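Local coordinates for nigritoxine (Vibrio nigripulchritudo, PDB 5M41), which is a bacterial toxin that acts on crustaceans and insects, at residues T75-Y79 and P90-S95; I247-F251 and V355-I360. All coordinates share one frame. Residues are numbered along the deposited sequence.

Interaction 1: residues T75-Y79 and P90-S95; sequences TVDIY and PDARGS
In an antiparallel five-stranded sheet, strand 77-80 pairs with strand 86-90, and this contact gathers where that pairing runs out: the chain leaves Pro-90 into a loop that folds over Asp-77 and Tyr-79. The register places Ile-78 CA 6.7 Å from Pro-90 CA and Asp-77 CA 7.0 Å from Arg-93 CA, residues 77-79 being extended. Ala-92 to Ser-95 form a type II beta turn, closed by Ser-95 N to Ala-92 O at 2.9 Å, with Gly-94 at positive phi (81°). Tyr-79, chi1 m, gives the largest covered area, 83 Å². Pro-90 CG sits over one ring face, a CH-pi contact 4.0 Å from the Tyr-79 centroid and 24° off its normal. Arg-93 CG packs 3.2 Å from Asp-77 OD2; Arg-93 NE is 4.0 Å from that oxygen, which lies well out of the guanidinium plane, so no N-H points at it. Water 1 joins Asp-77 O (2.9 Å) to Pro-90 O (2.8 Å). Tyr-79 OH donates to Ser-95 O at 2.7 Å.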
ATOM      1  N   THR A  75      34.324  -9.380  42.334  1.00 72.96           N
ATOM      2  CA  THR A  75      35.256  -9.356  41.212  1.00 68.86           C
ATOM      3  C   THR A  75      35.414 -10.743  40.570  1.00 64.31           C
ATOM      4  O   THR A  75      35.486 -11.753  41.271  1.00 63.80           O
ATOM      5  CB  THR A  75      36.608  -8.747  41.642  1.00 71.23           C
ATOM      6  OG1 THR A  75      37.285  -8.233  40.494  1.00 80.42           O
ATOM      7  CG2 THR A  75      37.495  -9.753  42.337  1.00 70.71           C
ATOM      8  N   VAL A  76      35.434 -10.802  39.240  1.00 56.65           N
ATOM      9  CA  VAL A  76      35.471 -12.090  38.548  1.00 52.28           C
ATOM     10  C   VAL A  76      36.525 -12.040  37.439  1.00 50.67           C
ATOM     11  O   VAL A  76      36.394 -11.261  36.483  1.00 47.96           O
ATOM     12  CB  VAL A  76      34.082 -12.466  37.985  1.00 50.99           C
ATOM     13  CG1 VAL A  76      34.116 -13.779  37.222  1.00 50.47           C
ATOM     14  CG2 VAL A  76      33.054 -12.553  39.094  1.00 53.89           C
ATOM     15  N   ASP A  77      37.568 -12.851  37.591  1.00 47.05           N
ATOM     16  CA  ASP A  77      38.659 -12.932  36.620  1.00 48.50           C
ATOM     17  C   ASP A  77      38.245 -13.671  35.347  1.00 46.19           C
ATOM     18  O   ASP A  77      37.605 -14.727  35.401  1.00 45.04           O
ATOM     19  CB  ASP A  77      39.884 -13.661  37.208  1.00 50.33           C
ATOM     20  CG  ASP A  77      40.570 -12.891  38.324  1.00 53.05           C
ATOM     21  OD1 ASP A  77      40.158 -11.766  38.665  1.00 54.51           O
ATOM     22  OD2 ASP A  77      41.555 -13.424  38.864  1.00 53.98           O
ATOM     23  N   ILE A  78      38.659 -13.124  34.209  1.00 42.77           N
ATOM     24  CA  ILE A  78      38.462 -13.748  32.899  1.00 40.96           C
ATOM     25  C   ILE A  78      39.809 -13.724  32.194  1.00 39.92           C
ATOM     26  O   ILE A  78      40.538 -12.746  32.311  1.00 41.14           O
ATOM     27  CB  ILE A  78      37.454 -12.938  32.030  1.00 41.60           C
ATOM     28  CG1 ILE A  78      36.040 -12.997  32.613  1.00 42.71           C
ATOM     29  CG2 ILE A  78      37.445 -13.434  30.597  1.00 40.53           C
ATOM     30  CD1 ILE A  78      35.442 -14.386  32.711  1.00 44.78           C
ATOM     31  N   TYR A  79      40.151 -14.773  31.453  1.00 40.30           N
ATOM     32  CA  TYR A  79      41.317 -14.688  30.582  1.00 40.47           C
ATOM     33  C   TYR A  79      40.862 -14.361  29.159  1.00 39.88           C
ATOM     34  O   TYR A  79      39.910 -14.960  28.661  1.00 39.06           O
ATOM     35  CB  TYR A  79      42.110 -15.991  30.545  1.00 42.85           C
ATOM     36  CG  TYR A  79      42.540 -16.555  31.892  1.00 44.46           C
ATOM     37  CD1 TYR A  79      42.855 -15.719  32.957  1.00 46.63           C
ATOM     38  CD2 TYR A  79      42.677 -17.930  32.077  1.00 46.85           C
ATOM     39  CE1 TYR A  79      43.258 -16.235  34.190  1.00 46.87           C
ATOM     40  CE2 TYR A  79      43.086 -18.462  33.301  1.00 47.50           C
ATOM     41  CZ  TYR A  79      43.375 -17.607  34.351  1.00 48.43           C
ATOM     42  OH  TYR A  79      43.784 -18.097  35.575  1.00 51.40           O
ATOM     43  N   PRO A  90      38.437 -18.992  34.644  1.00 48.33           N
ATOM     44  CA  PRO A  90      39.197 -19.878  35.528  1.00 51.16           C
ATOM     45  C   PRO A  90      38.399 -20.158  36.787  1.00 54.62           C
ATOM     46  O   PRO A  90      37.642 -19.278  37.247  1.00 50.06           O
ATOM     47  CB  PRO A  90      40.439 -19.056  35.855  1.00 48.92           C
ATOM     48  CG  PRO A  90      39.960 -17.633  35.769  1.00 47.86           C
ATOM     49  CD  PRO A  90      39.029 -17.650  34.583  1.00 47.24           C
ATOM     50  N   ASP A  91      38.546 -21.378  37.319  1.00 56.83           N
ATOM     51  CA  ASP A  91      37.810 -21.772  38.515  1.00 58.50           C
ATOM     52  C   ASP A  91      38.383 -21.162  39.792  1.00 60.31           C
ATOM     53  O   ASP A  91      37.725 -21.171  40.825  1.00 62.70           O
ATOM     54  CB  ASP A  91      37.650 -23.302  38.634  1.00 59.12           C
ATOM     55  CG  ASP A  91      38.956 -24.065  38.454  1.00 59.93           C
ATOM     56  OD1 ASP A  91      40.063 -23.532  38.747  1.00 57.77           O
ATOM     57  OD2 ASP A  91      38.866 -25.224  37.986  1.00 58.22           O
ATOM     58  N   ALA A  92      39.588 -20.608  39.696  1.00 59.49           N
ATOM     59  CA  ALA A  92      40.232 -19.910  40.795  1.00 64.56           C
ATOM     60  C   ALA A  92      41.283 -18.946  40.255  1.00 65.81           C
ATOM     61  O   ALA A  92      41.756 -19.109  39.125  1.00 68.86           O
ATOM     62  CB  ALA A  92      40.876 -20.921  41.755  1.00 65.19           C
ATOM     63  N   ARG A  93      41.668 -17.961  41.060  1.00 68.32           N
ATOM     64  CA  ARG A  93      42.711 -17.008  40.667  1.00 70.02           C
ATOM     65  C   ARG A  93      43.997 -17.657  40.155  1.00 66.79           C
ATOM     66  O   ARG A  93      44.696 -18.337  40.898  1.00 72.49           O
ATOM     67  CB  ARG A  93      43.013 -16.023  41.798  1.00 76.77           C
ATOM     68  CG  ARG A  93      42.173 -14.763  41.703  1.00 89.10           C
ATOM     69  CD  ARG A  93      42.384 -13.796  42.858  1.00100.25           C
ATOM     70  NE  ARG A  93      41.396 -12.714  42.813  1.00107.34           N
ATOM     71  CZ  ARG A  93      40.166 -12.784  43.327  1.00112.01           C
ATOM     72  NH1 ARG A  93      39.746 -13.884  43.943  1.00112.52           N
ATOM     73  NH2 ARG A  93      39.351 -11.745  43.227  1.00113.42           N
ATOM     74  N   GLY A  94      44.301 -17.448  38.880  1.00 60.39           N
ATOM     75  CA  GLY A  94      45.529 -17.985  38.273  1.00 58.23           C
ATOM     76  C   GLY A  94      45.447 -19.452  37.863  1.00 57.25           C
ATOM     77  O   GLY A  94      46.432 -20.038  37.419  1.00 55.25           O
ATOM     78  N   SER A  95      44.270 -20.050  38.010  1.00 57.93           N
ATOM     79  CA  SER A  95      44.069 -21.437  37.611  1.00 59.30           C
ATOM     80  C   SER A  95      44.136 -21.645  36.091  1.00 60.21           C
ATOM     81  O   SER A  95      43.709 -20.793  35.296  1.00 58.99           O
ATOM     82  CB  SER A  95      42.744 -21.968  38.163  1.00 58.27           C
ATOM     83  OG  SER A  95      42.529 -23.305  37.733  1.00 56.69           O
TER
HETATM   84  O   HOH W   1      36.159 -17.127  36.179  1.00 42.80           O

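Interaction 2: residues I247-F251 and V355-I360; sequences IQSPF and VVRGGI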
ATOM      1  N   ILE A 247      17.086 -12.084   7.095  1.00 35.93           N
ATOM      2  CA  ILE A 247      17.454 -10.776   7.684  1.00 35.96           C
ATOM      3  C   ILE A 247      16.724  -9.564   7.071  1.00 34.99           C
ATOM      4  O   ILE A 247      16.427  -8.607   7.768  1.00 35.30           O
ATOM      5  CB  ILE A 247      19.007 -10.557   7.700  1.00 35.59           C
ATOM      6  CG1 ILE A 247      19.392  -9.274   8.425  1.00 37.24           C
ATOM      7  CG2 ILE A 247      19.583 -10.403   6.307  1.00 35.64           C
ATOM      8  CD1 ILE A 247      19.244  -9.348   9.924  1.00 34.36           C
ATOM      9  N   GLN A 248      16.441  -9.600   5.773  1.00 35.82           N
ATOM     10  CA  GLN A 248      15.687  -8.506   5.138  1.00 35.91           C
ATOM     11  C   GLN A 248      14.215  -8.885   4.873  1.00 36.81           C
ATOM     12  O   GLN A 248      13.551  -8.260   4.062  1.00 36.58           O
ATOM     13  CB  GLN A 248      16.396  -8.064   3.846  1.00 36.39           C
ATOM     14  CG  GLN A 248      17.772  -7.470   4.132  1.00 36.36           C
ATOM     15  CD  GLN A 248      18.418  -6.849   2.898  1.00 38.40           C
ATOM     16  OE1 GLN A 248      18.461  -7.461   1.854  1.00 40.02           O
ATOM     17  NE2 GLN A 248      18.943  -5.637   3.040  1.00 37.09           N
ATOM     18  N   SER A 249      13.712  -9.915   5.547  1.00 36.40           N
ATOM     19  CA  SER A 249      12.326 -10.340   5.312  1.00 38.05           C
ATOM     20  C   SER A 249      11.366  -9.466   6.129  1.00 36.93           C
ATOM     21  O   SER A 249      11.784  -8.802   7.090  1.00 35.99           O
ATOM     22  CB  SER A 249      12.134 -11.833   5.627  1.00 38.96           C
ATOM     23  OG  SER A 249      12.145 -12.026   7.020  1.00 41.73           O
ATOM     24  N   PRO A 250      10.087  -9.431   5.733  1.00 37.20           N
ATOM     25  CA  PRO A 250       9.158  -8.489   6.385  1.00 37.37           C
ATOM     26  C   PRO A 250       9.009  -8.655   7.911  1.00 38.62           C
ATOM     27  O   PRO A 250       8.870  -7.628   8.610  1.00 36.98           O
ATOM     28  CB  PRO A 250       7.838  -8.766   5.674  1.00 37.89           C
ATOM     29  CG  PRO A 250       8.273  -9.194   4.293  1.00 38.23           C
ATOM     30  CD  PRO A 250       9.495 -10.036   4.522  1.00 37.75           C
ATOM     31  N   PHE A 251       9.036  -9.903   8.430  1.00 37.36           N
ATOM     32  CA  PHE A 251       8.823 -10.113   9.872  1.00 38.31           C
ATOM     33  C   PHE A 251      10.094 -10.660  10.531  1.00 37.07           C
ATOM     34  O   PHE A 251      10.017 -11.261  11.567  1.00 35.23           O
ATOM     35  CB  PHE A 251       7.580 -11.018  10.163  1.00 38.75           C
ATOM     36  CG  PHE A 251       6.348 -10.656   9.325  1.00 40.61           C
ATOM     37  CD1 PHE A 251       5.617  -9.482   9.581  1.00 39.85           C
ATOM     38  CD2 PHE A 251       5.955 -11.463   8.258  1.00 40.31           C
ATOM     39  CE1 PHE A 251       4.498  -9.146   8.804  1.00 40.50           C
ATOM     40  CE2 PHE A 251       4.843 -11.123   7.482  1.00 42.29           C
ATOM     41  CZ  PHE A 251       4.117  -9.970   7.764  1.00 41.42           C
ATOM     42  N   VAL A 355      19.352  -0.803   1.996  1.00 42.45           N
ATOM     43  CA  VAL A 355      18.131  -1.296   2.609  1.00 40.43           C
ATOM     44  C   VAL A 355      18.525  -1.909   3.957  1.00 42.66           C
ATOM     45  O   VAL A 355      19.404  -2.793   4.011  1.00 41.80           O
ATOM     46  CB  VAL A 355      17.407  -2.332   1.731  1.00 40.28           C
ATOM     47  CG1 VAL A 355      16.227  -2.967   2.495  1.00 36.34           C
ATOM     48  CG2 VAL A 355      16.883  -1.662   0.454  1.00 41.30           C
ATOM     49  N   VAL A 356      17.891  -1.430   5.026  1.00 38.99           N
ATOM     50  CA  VAL A 356      18.193  -1.905   6.381  1.00 38.80           C
ATOM     51  C   VAL A 356      17.360  -3.156   6.704  1.00 36.55           C
ATOM     52  O   VAL A 356      17.905  -4.178   7.069  1.00 36.31           O
ATOM     53  CB  VAL A 356      18.031  -0.783   7.440  1.00 38.54           C
ATOM     54  CG1 VAL A 356      18.266  -1.306   8.852  1.00 39.62           C
ATOM     55  CG2 VAL A 356      19.058   0.329   7.174  1.00 40.15           C
ATOM     56  N   ARG A 357      16.053  -3.082   6.494  1.00 35.03           N
ATOM     57  CA  ARG A 357      15.169  -4.186   6.820  1.00 33.90           C
ATOM     58  C   ARG A 357      13.964  -4.164   5.892  1.00 33.46           C
ATOM     59  O   ARG A 357      13.551  -3.081   5.434  1.00 33.85           O
ATOM     60  CB  ARG A 357      14.720  -4.090   8.304  1.00 32.22           C
ATOM     61  CG  ARG A 357      13.991  -2.790   8.665  1.00 33.70           C
ATOM     62  CD  ARG A 357      13.106  -2.939   9.918  1.00 34.17           C
ATOM     63  NE  ARG A 357      12.077  -3.935   9.630  1.00 34.22           N
ATOM     64  CZ  ARG A 357      11.741  -4.972  10.382  1.00 33.73           C
ATOM     65  NH1 ARG A 357      12.285  -5.175  11.583  1.00 33.83           N
ATOM     66  NH2 ARG A 357      10.797  -5.789   9.933  1.00 31.37           N
ATOM     67  N   GLY A 358      13.395  -5.340   5.628  1.00 31.12           N
ATOM     68  CA  GLY A 358      12.108  -5.404   4.948  1.00 31.43           C
ATOM     69  C   GLY A 358      10.952  -5.041   5.883  1.00 32.34           C
ATOM     70  O   GLY A 358      11.171  -4.655   7.026  1.00 31.16           O
ATOM     71  N   GLY A 359       9.717  -5.159   5.398  1.00 31.48           N
ATOM     72  CA  GLY A 359       8.558  -4.861   6.207  1.00 32.27           C
ATOM     73  C   GLY A 359       7.291  -4.699   5.401  1.00 33.39           C
ATOM     74  O   GLY A 359       7.183  -5.175   4.257  1.00 33.29           O
ATOM     75  N   ILE A 360       6.318  -4.044   6.020  1.00 33.70           N
ATOM     76  CA  ILE A 360       5.017  -3.797   5.394  1.00 34.21           C
ATOM     77  C   ILE A 360       4.832  -2.296   5.387  1.00 33.86           C
ATOM     78  O   ILE A 360       5.017  -1.654   6.413  1.00 36.22           O
ATOM     79  CB  ILE A 360       3.853  -4.476   6.177  1.00 34.96           C
ATOM     80  CG1 ILE A 360       4.134  -5.976   6.403  1.00 35.18           C
ATOM     81  CG2 ILE A 360       2.515  -4.282   5.459  1.00 34.32           C
ATOM     82  CD1 ILE A 360       4.260  -6.820   5.132  1.00 33.78           C
TER
HETATM   83  O   HOH W   2      13.914  -7.265   7.731  1.00 22.91           O
HETATM   84  O   HOH W   3      17.620  -6.305   8.879  1.00 27.28           O
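Loop 247-251 lies alongside 355-360, the CA 248 to 251 and CA 355 to 360 directions being 22° apart. Gln-248, chi1 m and chi2 t, reaches along the partner and puts NE2 3.0 Å from Val-355 O and 3.8 Å from Val-355 CG1. Arg-357 takes chi1 p and chi3 m, which folds its guanidinium back: NE donates to Gly-358 O at 2.8 Å, and NH2 lies 3.0 Å from Pro-250 O. At Gly-358 a CB would fall 2.2 Å from Gln-248 O, a clash; its CA makes a CA-H...O contact with that oxygen at 3.3 Å. Ile-360, m at both chi angles, meets Pro-250 CB through CD1 (4.1 Å) and Phe-251 CE1 through CG1 (4.0 Å). Water 2 bridges Ile-247 O, Ser-249 O and Gly-358 N, while water 3 joins Ile-247 O to Val-356 O. Val-356 and Arg-357 form a classic beta bulge opposite Thr-427 of strand 427-429. Arg-357 NH1 pairs with Asp-259 of helix 253-264 in a salt bridge, and Ile-247 touches both that helix and helix 22-30.

Interactions 1 and 2 are separate and in series along the chain: 75-79 with 90-95 is complete before 247-251 begins. Their centres lie 43 Å apart and their nearest atoms about 28 Å, without touching. Interaction 1 is peripheral, with its centre 57 Å from the centre of the chain, and spans just 10 intervening residues, whereas interaction 2 lies 16 Å from that centre, is buried and brings together parts 104 residues apart. The first is therefore local, packing the loop after strand 86-90 on the neighbouring strand 77-80, and the second joins distant parts of the chain. The magnesium ion, at Val-189, Glu-192 and Asp-195, falls between the two in sequence, and neither contact supplies those residues.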